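Local coordinates for protein NalD (Pseudomonas aeruginosa PAO1, PDB 5DAJ) that represses expression of the MexAB-OprM multidrug efflux pump as a TetR-family regulator that probably binds DNA, with novobiocin binding inducing pump expression, at residues L62-L67 with R106-I111; E94-L99 with R182-D187; A168-L173 with H192-M197. All blocks are in the same frame, centred on the assembly; numbering follows the deposited sequence.

Interaction 1 (L62-L67 with R106-I111)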
ATOM      1  N   LEU A  62     -11.353   5.572 -11.707  1.00 52.04           N
ATOM      2  CA  LEU A  62     -10.136   6.139 -11.159  1.00 50.68           C
ATOM      3  C   LEU A  62      -9.736   7.437 -11.803  1.00 52.14           C
ATOM      4  O   LEU A  62      -9.250   8.317 -11.172  1.00 59.37           O
ATOM      5  CB  LEU A  62      -9.007   5.164 -11.304  1.00 52.31           C
ATOM      6  CG  LEU A  62      -9.152   3.921 -10.467  1.00 47.49           C
ATOM      7  CD1 LEU A  62      -8.195   2.877 -10.966  1.00 40.17           C
ATOM      8  CD2 LEU A  62      -8.849   4.243  -9.034  1.00 50.77           C
ATOM      9  N   ASN A  63      -9.931   7.538 -13.085  1.00 56.45           N
ATOM     10  CA  ASN A  63      -9.647   8.767 -13.844  1.00 59.51           C
ATOM     11  C   ASN A  63     -10.348  10.005 -13.310  1.00 61.28           C
ATOM     12  O   ASN A  63      -9.801  11.101 -13.410  1.00 64.04           O
ATOM     13  CB  ASN A  63     -10.044   8.606 -15.313  1.00 61.86           C
ATOM     14  CG  ASN A  63      -9.023   7.864 -16.127  1.00 67.46           C
ATOM     15  OD1 ASN A  63      -7.946   7.501 -15.643  1.00 66.12           O
ATOM     16  ND2 ASN A  63      -9.362   7.628 -17.392  1.00 75.52           N
ATOM     17  N   GLN A  64     -11.543   9.819 -12.745  1.00 63.27           N
ATOM     18  CA  GLN A  64     -12.300  10.912 -12.104  1.00 69.23           C
ATOM     19  C   GLN A  64     -11.499  11.612 -10.992  1.00 68.97           C
ATOM     20  O   GLN A  64     -11.780  12.756 -10.648  1.00 75.53           O
ATOM     21  CB  GLN A  64     -13.610  10.390 -11.489  1.00 64.21           C
ATOM     22  CG  GLN A  64     -14.623   9.772 -12.459  1.00 65.91           C
ATOM     23  CD  GLN A  64     -15.828   9.146 -11.758  1.00 68.29           C
ATOM     24  OE1 GLN A  64     -16.972   9.547 -11.975  1.00 69.11           O
ATOM     25  NE2 GLN A  64     -15.573   8.157 -10.910  1.00 69.62           N
ATOM     26  N   VAL A  65     -10.507  10.907 -10.451  1.00 67.22           N
ATOM     27  CA  VAL A  65      -9.762  11.280  -9.239  1.00 71.07           C
ATOM     28  C   VAL A  65      -8.241  11.500  -9.430  1.00 76.66           C
ATOM     29  O   VAL A  65      -7.562  12.000  -8.527  1.00 85.79           O
ATOM     30  CB  VAL A  65     -10.090  10.216  -8.152  1.00 70.41           C
ATOM     31  CG1 VAL A  65      -8.884   9.768  -7.315  1.00 71.86           C
ATOM     32  CG2 VAL A  65     -11.232  10.725  -7.289  1.00 76.73           C
ATOM     33  N   ARG A  66      -7.715  11.190 -10.610  1.00 75.95           N
ATOM     34  CA  ARG A  66      -6.288  11.346 -10.937  1.00 76.49           C
ATOM     35  C   ARG A  66      -5.861  12.655 -11.598  1.00 83.11           C
ATOM     36  O   ARG A  66      -6.530  13.123 -12.484  1.00 90.05           O
ATOM     37  CB  ARG A  66      -5.901  10.284 -11.941  1.00 74.35           C
ATOM     38  CG  ARG A  66      -5.596   8.916 -11.398  1.00 80.69           C
ATOM     39  CD  ARG A  66      -5.047   8.093 -12.538  1.00 77.67           C
ATOM     40  NE  ARG A  66      -5.228   6.668 -12.385  1.00 79.64           N
ATOM     41  CZ  ARG A  66      -5.784   5.906 -13.310  1.00 78.76           C
ATOM     42  NH1 ARG A  66      -6.220   6.444 -14.430  1.00 78.19           N
ATOM     43  NH2 ARG A  66      -5.915   4.615 -13.111  1.00 84.26           N
ATOM     44  N   LEU A  67      -4.732  13.232 -11.195  1.00 90.54           N
ATOM     45  CA  LEU A  67      -4.222  14.469 -11.832  1.00104.39           C
ATOM     46  C   LEU A  67      -3.684  14.131 -13.217  1.00104.81           C
ATOM     47  O   LEU A  67      -2.886  13.197 -13.348  1.00108.98           O
ATOM     48  CB  LEU A  67      -3.099  15.168 -11.014  1.00115.59           C
ATOM     49  CG  LEU A  67      -3.545  16.130  -9.905  1.00121.25           C
ATOM     50  CD1 LEU A  67      -2.411  16.414  -8.928  1.00123.35           C
ATOM     51  CD2 LEU A  67      -4.076  17.434 -10.485  1.00123.73           C
ATOM     52  N   ARG A 106     -11.490   9.887  -1.466  1.00 49.89           N
ATOM     53  CA  ARG A 106     -11.340   8.949  -0.355  1.00 43.31           C
ATOM     54  C   ARG A 106     -12.038   7.630  -0.692  1.00 51.16           C
ATOM     55  O   ARG A 106     -11.418   6.575  -0.601  1.00 53.48           O
ATOM     56  CB  ARG A 106     -11.897   9.534   0.945  1.00 49.08           C
ATOM     57  CG  ARG A 106     -11.635   8.689   2.188  1.00 50.95           C
ATOM     58  CD  ARG A 106     -12.498   9.132   3.354  1.00 60.91           C
ATOM     59  NE  ARG A 106     -12.608  10.596   3.440  1.00 68.93           N
ATOM     60  CZ  ARG A 106     -13.744  11.300   3.510  1.00 71.43           C
ATOM     61  NH1 ARG A 106     -14.942  10.713   3.552  1.00 75.37           N
ATOM     62  NH2 ARG A 106     -13.676  12.627   3.566  1.00 79.20           N
ATOM     63  N   ARG A 107     -13.299   7.714  -1.111  1.00 43.21           N
ATOM     64  CA  ARG A 107     -14.099   6.524  -1.444  1.00 45.17           C
ATOM     65  C   ARG A 107     -13.447   5.660  -2.539  1.00 43.08           C
ATOM     66  O   ARG A 107     -13.269   4.451  -2.364  1.00 42.02           O
ATOM     67  CB  ARG A 107     -15.526   6.913  -1.859  1.00 47.29           C
ATOM     68  CG  ARG A 107     -16.377   7.459  -0.715  1.00 50.82           C
ATOM     69  CD  ARG A 107     -17.696   8.077  -1.189  1.00 49.06           C
ATOM     70  NE  ARG A 107     -18.499   7.161  -2.002  1.00 49.16           N
ATOM     71  CZ  ARG A 107     -19.376   6.262  -1.546  1.00 50.81           C
ATOM     72  NH1 ARG A 107     -19.627   6.122  -0.249  1.00 45.59           N
ATOM     73  NH2 ARG A 107     -20.024   5.482  -2.405  1.00 59.11           N
ATOM     74  N   ILE A 108     -13.067   6.300  -3.638  1.00 40.79           N
ATOM     75  CA  ILE A 108     -12.481   5.604  -4.782  1.00 44.60           C
ATOM     76  C   ILE A 108     -11.105   5.002  -4.459  1.00 46.99           C
ATOM     77  O   ILE A 108     -10.801   3.886  -4.884  1.00 50.82           O
ATOM     78  CB  ILE A 108     -12.400   6.524  -6.023  1.00 45.39           C
ATOM     79  CG1 ILE A 108     -13.814   6.757  -6.575  1.00 46.21           C
ATOM     80  CG2 ILE A 108     -11.524   5.911  -7.111  1.00 42.75           C
ATOM     81  CD1 ILE A 108     -13.923   7.870  -7.592  1.00 47.26           C
ATOM     82  N   LEU A 109     -10.274   5.738  -3.728  1.00 47.90           N
ATOM     83  CA  LEU A 109      -8.953   5.224  -3.335  1.00 47.56           C
ATOM     84  C   LEU A 109      -9.048   4.095  -2.318  1.00 47.82           C
ATOM     85  O   LEU A 109      -8.218   3.183  -2.345  1.00 49.46           O
ATOM     86  CB  LEU A 109      -8.033   6.323  -2.809  1.00 46.99           C
ATOM     87  CG  LEU A 109      -7.530   7.305  -3.861  1.00 49.23           C
ATOM     88  CD1 LEU A 109      -6.662   8.334  -3.175  1.00 56.91           C
ATOM     89  CD2 LEU A 109      -6.736   6.645  -4.971  1.00 50.85           C
ATOM     90  N   THR A 110     -10.059   4.136  -1.450  1.00 43.76           N
ATOM     91  CA  THR A 110     -10.316   3.015  -0.524  1.00 45.64           C
ATOM     92  C   THR A 110     -10.679   1.781  -1.347  1.00 46.46           C
ATOM     93  O   THR A 110     -10.264   0.672  -1.014  1.00 45.63           O
ATOM     94  CB  THR A 110     -11.494   3.320   0.498  1.00 46.06           C
ATOM     95  OG1 THR A 110     -11.261   4.524   1.229  1.00 52.67           O
ATOM     96  CG2 THR A 110     -11.754   2.249   1.544  1.00 45.70           C
ATOM     97  N   ILE A 111     -11.420   1.970  -2.436  1.00 48.02           N
ATOM     98  CA  ILE A 111     -11.706   0.842  -3.338  1.00 50.53           C
ATOM     99  C   ILE A 111     -10.406   0.281  -3.926  1.00 49.74           C
ATOM    100  O   ILE A 111     -10.154  -0.927  -3.867  1.00 52.23           O
ATOM    101  CB  ILE A 111     -12.646   1.227  -4.497  1.00 47.49           C
ATOM    102  CG1 ILE A 111     -14.048   1.511  -3.976  1.00 47.86           C
ATOM    103  CG2 ILE A 111     -12.704   0.106  -5.517  1.00 47.30           C
ATOM    104  CD1 ILE A 111     -14.917   2.254  -4.961  1.00 46.87           C
TER
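The C-terminal part of helix 54-63 and the chain that follows it settle here on helix 103-114, so the contact joins the helix after the predicted helix-turn-helix (32-51) to the C-terminal body. Ile-108 carries it with two branches. Its CG2, anti to the backbone N, meets Leu-62 CD2 at 3.7 Å, the two side chains crossing obliquely. The other branch stands beside the backbone N (chi1 -71°) and runs on extended, which places CD1 3.9 Å from Val-65 CG2; these two chains slide past each other in opposite directions. In TetR-family repressors the helix after the helix-turn-helix connects the DNA reader to the ligand-binding body, and here that joint is mainly aliphatic branches, with no hydrogen bond between the two segments. Gln-64 comes in across Ile-108 at about a right angle, with NE2 3.7 Å from CD1. This is van der Waals contact of a polar nitrogen with a methyl; NE2 gives its hydrogen bond to Met-61 O. Val-65 also rests CG1 loosely against Leu-109 CG, 4.5 Å away. One face of the Arg-66 guanidinium has Leu-62 CB above it, displaced toward the rim. Within helix 103-114, Arg-106 O accepts both Thr-110 N and Thr-110 OG1; OG1 lies 2.8 Å from Arg-106 O, with the donor above the carbonyl plane, so threonine satisfies its hydroxyl within its own helix.

Interaction 2 (E94-L99 with R182-D187)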
ATOM      1  N   GLU A  94      -0.582  18.483  -0.061  1.00 57.34           N
ATOM      2  CA  GLU A  94      -1.976  18.614  -0.509  1.00 61.89           C
ATOM      3  C   GLU A  94      -2.626  17.269  -0.825  1.00 62.38           C
ATOM      4  O   GLU A  94      -3.808  17.046  -0.521  1.00 71.60           O
ATOM      5  CB  GLU A  94      -2.064  19.514  -1.734  1.00 69.15           C
ATOM      6  CG  GLU A  94      -1.719  20.968  -1.446  1.00 78.42           C
ATOM      7  CD  GLU A  94      -1.722  21.835  -2.690  1.00 87.99           C
ATOM      8  OE1 GLU A  94      -2.217  21.373  -3.743  1.00 89.65           O
ATOM      9  OE2 GLU A  94      -1.238  22.989  -2.604  1.00 94.50           O
ATOM     10  N   ALA A  95      -1.853  16.384  -1.445  1.00 55.27           N
ATOM     11  CA  ALA A  95      -2.326  15.025  -1.739  1.00 53.56           C
ATOM     12  C   ALA A  95      -2.770  14.321  -0.452  1.00 53.21           C
ATOM     13  O   ALA A  95      -3.878  13.772  -0.387  1.00 52.17           O
ATOM     14  CB  ALA A  95      -1.238  14.216  -2.432  1.00 51.25           C
ATOM     15  N   VAL A  96      -1.905  14.357   0.564  1.00 47.90           N
ATOM     16  CA  VAL A  96      -2.203  13.731   1.856  1.00 47.84           C
ATOM     17  C   VAL A  96      -3.418  14.405   2.498  1.00 49.80           C
ATOM     18  O   VAL A  96      -4.335  13.732   2.962  1.00 53.84           O
ATOM     19  CB  VAL A  96      -0.995  13.766   2.822  1.00 48.86           C
ATOM     20  CG1 VAL A  96      -1.385  13.321   4.232  1.00 49.85           C
ATOM     21  CG2 VAL A  96       0.121  12.878   2.304  1.00 50.48           C
ATOM     22  N   GLN A  97      -3.414  15.731   2.506  1.00 48.56           N
ATOM     23  CA  GLN A  97      -4.539  16.505   3.047  1.00 50.88           C
ATOM     24  C   GLN A  97      -5.879  16.292   2.304  1.00 54.90           C
ATOM     25  O   GLN A  97      -6.938  16.376   2.915  1.00 63.66           O
ATOM     26  CB  GLN A  97      -4.190  17.985   3.065  1.00 50.26           C
ATOM     27  CG  GLN A  97      -3.150  18.337   4.114  1.00 50.44           C
ATOM     28  CD  GLN A  97      -2.842  19.817   4.171  1.00 54.76           C
ATOM     29  OE1 GLN A  97      -2.834  20.497   3.151  1.00 64.56           O
ATOM     30  NE2 GLN A  97      -2.590  20.326   5.368  1.00 55.79           N
ATOM     31  N   SER A  98      -5.826  15.999   1.004  1.00 59.65           N
ATOM     32  CA  SER A  98      -7.039  15.713   0.189  1.00 59.53           C
ATOM     33  C   SER A  98      -7.856  14.498   0.661  1.00 61.92           C
ATOM     34  O   SER A  98      -9.064  14.401   0.381  1.00 73.43           O
ATOM     35  CB  SER A  98      -6.685  15.508  -1.284  1.00 58.95           C
ATOM     36  OG  SER A  98      -6.059  14.256  -1.485  1.00 59.68           O
ATOM     37  N   LEU A  99      -7.193  13.576   1.363  1.00 62.47           N
ATOM     38  CA  LEU A  99      -7.859  12.414   1.986  1.00 58.79           C
ATOM     39  C   LEU A  99      -9.070  12.783   2.838  1.00 58.76           C
ATOM     40  O   LEU A  99     -10.047  12.043   2.880  1.00 65.68           O
ATOM     41  CB  LEU A  99      -6.879  11.635   2.866  1.00 54.52           C
ATOM     42  CG  LEU A  99      -5.821  10.811   2.143  1.00 54.74           C
ATOM     43  CD1 LEU A  99      -4.738  10.375   3.120  1.00 59.85           C
ATOM     44  CD2 LEU A  99      -6.461   9.607   1.480  1.00 56.21           C
ATOM     45  N   ARG A 182      -7.748   6.122  12.203  1.00 53.64           N
ATOM     46  CA  ARG A 182      -7.353   6.544  13.558  1.00 59.39           C
ATOM     47  C   ARG A 182      -5.852   6.844  13.685  1.00 54.79           C
ATOM     48  O   ARG A 182      -5.439   7.507  14.636  1.00 50.59           O
ATOM     49  CB  ARG A 182      -7.691   5.465  14.591  1.00 69.93           C
ATOM     50  CG  ARG A 182      -9.136   4.980  14.645  1.00 80.33           C
ATOM     51  CD  ARG A 182      -9.206   3.717  15.507  1.00 87.53           C
ATOM     52  NE  ARG A 182      -8.658   2.536  14.830  1.00 87.13           N
ATOM     53  CZ  ARG A 182      -8.076   1.488  15.423  1.00 85.64           C
ATOM     54  NH1 ARG A 182      -7.915   1.436  16.739  1.00 97.70           N
ATOM     55  NH2 ARG A 182      -7.625   0.479  14.682  1.00 72.64           N
ATOM     56  N   LEU A 183      -5.046   6.346  12.746  1.00 55.17           N
ATOM     57  CA  LEU A 183      -3.575   6.445  12.835  1.00 49.11           C
ATOM     58  C   LEU A 183      -3.072   7.861  12.912  1.00 44.55           C
ATOM     59  O   LEU A 183      -2.185   8.165  13.714  1.00 49.53           O
ATOM     60  CB  LEU A 183      -2.890   5.755  11.651  1.00 51.87           C
ATOM     61  CG  LEU A 183      -2.701   4.247  11.768  1.00 52.35           C
ATOM     62  CD1 LEU A 183      -2.132   3.723  10.458  1.00 57.00           C
ATOM     63  CD2 LEU A 183      -1.791   3.874  12.925  1.00 49.88           C
ATOM     64  N   PHE A 184      -3.628   8.723  12.074  1.00 38.39           N
ATOM     65  CA  PHE A 184      -3.259  10.128  12.099  1.00 33.08           C
ATOM     66  C   PHE A 184      -4.319  11.014  11.467  1.00 41.62           C
ATOM     67  O   PHE A 184      -5.277  10.537  10.873  1.00 43.50           O
ATOM     68  CB  PHE A 184      -1.882  10.358  11.439  1.00 40.98           C
ATOM     69  CG  PHE A 184      -1.823  10.013   9.979  1.00 42.77           C
ATOM     70  CD1 PHE A 184      -2.236  10.926   9.013  1.00 45.85           C
ATOM     71  CD2 PHE A 184      -1.318   8.799   9.565  1.00 42.95           C
ATOM     72  CE1 PHE A 184      -2.173  10.616   7.658  1.00 42.60           C
ATOM     73  CE2 PHE A 184      -1.257   8.480   8.216  1.00 42.48           C
ATOM     74  CZ  PHE A 184      -1.682   9.389   7.259  1.00 40.81           C
ATOM     75  N   ASP A 185      -4.122  12.316  11.637  1.00 51.27           N
ATOM     76  CA  ASP A 185      -4.987  13.340  11.069  1.00 51.33           C
ATOM     77  C   ASP A 185      -4.331  13.927   9.814  1.00 52.86           C
ATOM     78  O   ASP A 185      -3.353  14.675   9.921  1.00 63.57           O
ATOM     79  CB  ASP A 185      -5.225  14.437  12.103  1.00 49.93           C
ATOM     80  CG  ASP A 185      -6.033  15.584  11.553  1.00 53.30           C
ATOM     81  OD1 ASP A 185      -7.014  15.332  10.812  1.00 56.33           O
ATOM     82  OD2 ASP A 185      -5.699  16.751  11.864  1.00 53.62           O
ATOM     83  N   PRO A 186      -4.859  13.603   8.622  1.00 50.77           N
ATOM     84  CA  PRO A 186      -4.301  14.139   7.374  1.00 52.19           C
ATOM     85  C   PRO A 186      -4.155  15.656   7.326  1.00 51.46           C
ATOM     86  O   PRO A 186      -3.243  16.160   6.689  1.00 56.77           O
ATOM     87  CB  PRO A 186      -5.307  13.678   6.316  1.00 51.93           C
ATOM     88  CG  PRO A 186      -5.877  12.428   6.876  1.00 52.10           C
ATOM     89  CD  PRO A 186      -5.969  12.676   8.354  1.00 52.69           C
ATOM     90  N   ASP A 187      -5.047  16.375   7.989  1.00 52.29           N
ATOM     91  CA  ASP A 187      -4.974  17.837   8.029  1.00 57.36           C
ATOM     92  C   ASP A 187      -3.719  18.321   8.768  1.00 56.78           C
ATOM     93  O   ASP A 187      -2.825  18.904   8.158  1.00 64.84           O
ATOM     94  CB  ASP A 187      -6.245  18.421   8.674  1.00 61.90           C
ATOM     95  CG  ASP A 187      -6.290  19.947   8.636  1.00 65.28           C
ATOM     96  OD1 ASP A 187      -5.526  20.577   7.876  1.00 70.66           O
ATOM     97  OD2 ASP A 187      -7.124  20.523   9.363  1.00 78.17           O
TER
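The carbonyl oxygen of Asp-187 is the best-held polar atom across this contact, and one hydrogen bond grips it from the other segment: Gln-97 NE2 gives its N-H at 3.1 Å. The bond is nearly straight (166° at the hydrogen), arrives on a lone pair in the carbonyl plane, and lies almost in the plane of the glutamine amide. Gln-97 holds CG beside the backbone N and runs extended beyond it (chi2 -178°), and the length of this chain carries NE2 to the carbonyl. On the way its CG passes 3.4 Å from Pro-186 O. The Pro-186 ring sits against helix 84-101, its CB 3.5 Å from Val-96 O and its CG 4.2 Å from Leu-99 CB. Proline suits this place because Asp-185 is the N-cap of helix 186-201, and a residue in the first turn needs no N-H for the helix. Asp-185 OD2 is also hydrogen-bonded to Thr-188 OG1. Val-96 CG1 approaches the Phe-184 ring obliquely at CE1, 4.4 Å off, while Trp-177 meets that ring as well. Just before, Leu-183 O is hydrogen-bonded to Arg-164 NE of the second subunit. Because a neutral amide bonds a main-chain carbonyl, and the rest is largely proline and aliphatic packing, the contact is probably little affected by the ionisation of Asp-187, whose carboxylate is not the acceptor.

Interaction 3 (A168-L173 with H192-M197)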
ATOM      1  N   ALA A 168       7.091   5.988  -2.260  1.00 33.16           N
ATOM      2  CA  ALA A 168       6.765   4.921  -1.320  1.00 35.78           C
ATOM      3  C   ALA A 168       6.158   5.493  -0.037  1.00 36.74           C
ATOM      4  O   ALA A 168       5.153   4.981   0.449  1.00 41.68           O
ATOM      5  CB  ALA A 168       7.997   4.097  -0.992  1.00 37.23           C
ATOM      6  N   LEU A 169       6.737   6.575   0.477  1.00 35.05           N
ATOM      7  CA  LEU A 169       6.193   7.234   1.671  1.00 36.32           C
ATOM      8  C   LEU A 169       4.767   7.732   1.455  1.00 37.17           C
ATOM      9  O   LEU A 169       3.887   7.458   2.270  1.00 40.12           O
ATOM     10  CB  LEU A 169       7.060   8.402   2.123  1.00 37.43           C
ATOM     11  CG  LEU A 169       6.499   9.204   3.305  1.00 37.89           C
ATOM     12  CD1 LEU A 169       6.339   8.336   4.536  1.00 37.77           C
ATOM     13  CD2 LEU A 169       7.395  10.383   3.608  1.00 39.70           C
ATOM     14  N   ILE A 170       4.536   8.445   0.349  1.00 37.26           N
ATOM     15  CA  ILE A 170       3.188   8.952   0.021  1.00 39.60           C
ATOM     16  C   ILE A 170       2.192   7.796  -0.090  1.00 40.93           C
ATOM     17  O   ILE A 170       1.108   7.839   0.491  1.00 43.29           O
ATOM     18  CB  ILE A 170       3.129   9.741  -1.306  1.00 39.88           C
ATOM     19  CG1 ILE A 170       4.140  10.884  -1.332  1.00 43.57           C
ATOM     20  CG2 ILE A 170       1.728  10.299  -1.533  1.00 41.28           C
ATOM     21  CD1 ILE A 170       4.088  11.809  -0.131  1.00 50.05           C
ATOM     22  N   LEU A 171       2.572   6.778  -0.852  1.00 39.51           N
ATOM     23  CA  LEU A 171       1.733   5.604  -1.063  1.00 36.51           C
ATOM     24  C   LEU A 171       1.401   4.921   0.254  1.00 37.21           C
ATOM     25  O   LEU A 171       0.261   4.527   0.482  1.00 36.67           O
ATOM     26  CB  LEU A 171       2.429   4.608  -1.984  1.00 35.52           C
ATOM     27  CG  LEU A 171       1.703   3.298  -2.267  1.00 37.77           C
ATOM     28  CD1 LEU A 171       0.367   3.531  -2.953  1.00 37.50           C
ATOM     29  CD2 LEU A 171       2.581   2.403  -3.117  1.00 41.02           C
ATOM     30  N   GLY A 172       2.416   4.777   1.101  1.00 37.75           N
ATOM     31  CA  GLY A 172       2.268   4.152   2.407  1.00 40.11           C
ATOM     32  C   GLY A 172       1.330   4.906   3.334  1.00 42.18           C
ATOM     33  O   GLY A 172       0.505   4.303   4.011  1.00 43.71           O
ATOM     34  N   LEU A 173       1.451   6.227   3.347  1.00 41.89           N
ATOM     35  CA  LEU A 173       0.562   7.075   4.142  1.00 42.61           C
ATOM     36  C   LEU A 173      -0.901   6.916   3.726  1.00 41.56           C
ATOM     37  O   LEU A 173      -1.778   6.764   4.576  1.00 41.51           O
ATOM     38  CB  LEU A 173       0.968   8.547   4.041  1.00 43.55           C
ATOM     39  CG  LEU A 173       2.279   8.922   4.724  1.00 42.36           C
ATOM     40  CD1 LEU A 173       2.656  10.339   4.337  1.00 43.43           C
ATOM     41  CD2 LEU A 173       2.181   8.794   6.232  1.00 42.74           C
ATOM     42  N   HIS A 192       4.217  17.030   9.348  1.00 49.75           N
ATOM     43  CA  HIS A 192       5.199  16.350  10.206  1.00 50.30           C
ATOM     44  C   HIS A 192       5.536  14.940   9.737  1.00 45.86           C
ATOM     45  O   HIS A 192       6.634  14.447   9.982  1.00 47.50           O
ATOM     46  CB  HIS A 192       4.690  16.304  11.642  1.00 52.54           C
ATOM     47  CG  HIS A 192       4.443  17.652  12.231  1.00 61.55           C
ATOM     48  ND1 HIS A 192       5.466  18.494  12.616  1.00 65.26           N
ATOM     49  CD2 HIS A 192       3.289  18.311  12.496  1.00 67.84           C
ATOM     50  CE1 HIS A 192       4.951  19.610  13.101  1.00 73.90           C
ATOM     51  NE2 HIS A 192       3.634  19.526  13.038  1.00 75.63           N
ATOM     52  N   LEU A 193       4.585  14.302   9.062  1.00 48.51           N
ATOM     53  CA  LEU A 193       4.805  12.977   8.468  1.00 46.06           C
ATOM     54  C   LEU A 193       5.757  13.032   7.274  1.00 46.74           C
ATOM     55  O   LEU A 193       6.557  12.113   7.061  1.00 45.87           O
ATOM     56  CB  LEU A 193       3.474  12.359   8.049  1.00 45.72           C
ATOM     57  CG  LEU A 193       2.565  12.006   9.229  1.00 47.43           C
ATOM     58  CD1 LEU A 193       1.114  11.880   8.781  1.00 49.48           C
ATOM     59  CD2 LEU A 193       3.031  10.728   9.912  1.00 43.41           C
ATOM     60  N   LEU A 194       5.653  14.113   6.506  1.00 44.99           N
ATOM     61  CA  LEU A 194       6.498  14.339   5.330  1.00 49.09           C
ATOM     62  C   LEU A 194       7.842  14.994   5.662  1.00 51.34           C
ATOM     63  O   LEU A 194       8.841  14.746   4.978  1.00 52.89           O
ATOM     64  CB  LEU A 194       5.759  15.200   4.299  1.00 49.42           C
ATOM     65  CG  LEU A 194       4.473  14.602   3.737  1.00 48.63           C
ATOM     66  CD1 LEU A 194       3.751  15.630   2.893  1.00 51.62           C
ATOM     67  CD2 LEU A 194       4.746  13.352   2.916  1.00 50.11           C
ATOM     68  N   GLU A 195       7.855  15.811   6.712  1.00 52.43           N
ATOM     69  CA  GLU A 195       9.053  16.551   7.129  1.00 54.01           C
ATOM     70  C   GLU A 195      10.355  15.734   7.085  1.00 53.82           C
ATOM     71  O   GLU A 195      11.295  16.125   6.379  1.00 61.23           O
ATOM     72  CB  GLU A 195       8.849  17.186   8.519  1.00 55.34           C
ATOM     73  CG  GLU A 195       9.990  18.061   9.048  1.00 63.08           C
ATOM     74  CD  GLU A 195      10.285  19.292   8.200  1.00 77.95           C
ATOM     75  OE1 GLU A 195       9.523  19.605   7.247  1.00 85.92           O
ATOM     76  OE2 GLU A 195      11.298  19.965   8.504  1.00 98.64           O
ATOM     77  N   PRO A 196      10.415  14.598   7.809  1.00 50.89           N
ATOM     78  CA  PRO A 196      11.692  13.876   7.879  1.00 50.84           C
ATOM     79  C   PRO A 196      12.201  13.386   6.528  1.00 47.88           C
ATOM     80  O   PRO A 196      13.399  13.438   6.273  1.00 49.09           O
ATOM     81  CB  PRO A 196      11.377  12.690   8.795  1.00 51.70           C
ATOM     82  CG  PRO A 196       9.904  12.517   8.713  1.00 54.37           C
ATOM     83  CD  PRO A 196       9.358  13.897   8.558  1.00 50.75           C
HETATM   84  N   MSE A 197      11.298  12.940   5.662  1.00 48.07           N
HETATM   85  CA  MSE A 197      11.694  12.473   4.326  1.00 48.66           C
HETATM   86  C   MSE A 197      12.400  13.583   3.595  1.00 50.53           C
HETATM   87  O   MSE A 197      13.497  13.385   3.067  1.00 47.15           O
HETATM   88  CB  MSE A 197      10.506  11.968   3.513  1.00 49.48           C
HETATM   89  CG  MSE A 197      10.846  11.569   2.071  1.00 56.39           C
HETATM   90 SE   MSE A 197      12.244  10.168   2.006  1.00 68.94          SE
HETATM   91  CE  MSE A 197      11.113   8.623   2.474  1.00 72.47           C
TER
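Leu-169 is the first residue of helix 159-179 in this stretch to touch helix 186-201, and its CB is directed toward the other helix. With CG anti to the backbone N (chi1 176°), it pushes CD2 in among three neighbours: Met-197 CB at 3.5 Å, Leu-194 CD2 at 4.0 Å, and the carbonyl Leu-193 O. Met-197, present as selenomethionine, slides past Leu-169 in the opposite direction; it bends at chi2 and chi3 and so folds its CE back toward Leu-169 CB. A long, flexible chain is well fitted to follow the leucine's contour in this way. Next, Ile-170 sets out along the flank of the helix, yet its CD1 reaches Leu-194 CD2 at 3.5 Å, the two chains crossing at about a right angle. One turn on from Leu-169, Leu-173 keeps CG beside the backbone N (chi1 -70°) and opens as a fork: CD1 lies 3.9 Å from Leu-194 CD2, and CD2 lies 4.1 Å from Leu-193 CD1. Leu-194 CD2 is therefore shared by Leu-169, Ile-170 and Leu-173. Long branched side chains fill the interface between segment axes that approach to 11.0 Å, and the two segments run nearly antiparallel (159°). Helix 84-101 covers this pair through Tyr-89 and Cys-92, which touch Leu-194, and Val-96, which touches Leu-173. Helix 159-179 also packs on the second subunit, Leu-169 against its Ala-165 and Leu-173 against its Ala-168, consistent with the helical dimer interface of TetR-family regulators.

Interactions 2 and 3 are neighbours, with centres about 11 Å apart, and both use helix 186-201. Phe-184 of interaction 2 packs on Leu-193 of interaction 3. Along the chain their segments alternate, so helices 84-101, 159-179 and 186-201 are tied together beside the second subunit, which both contacts reach. Interaction 1 lies about 15 Å from interaction 2 between centres, again with alternating segments, and Arg-106 NE probably hydrogen-bonds Leu-99 O where helix 84-101 passes into helix 103-114. It closes before interaction 3 opens, about 20 Å away between centres. The set thus runs from the junction with the predicted helix-turn-helix region, near the chain's centre, to the region beside the second subunit.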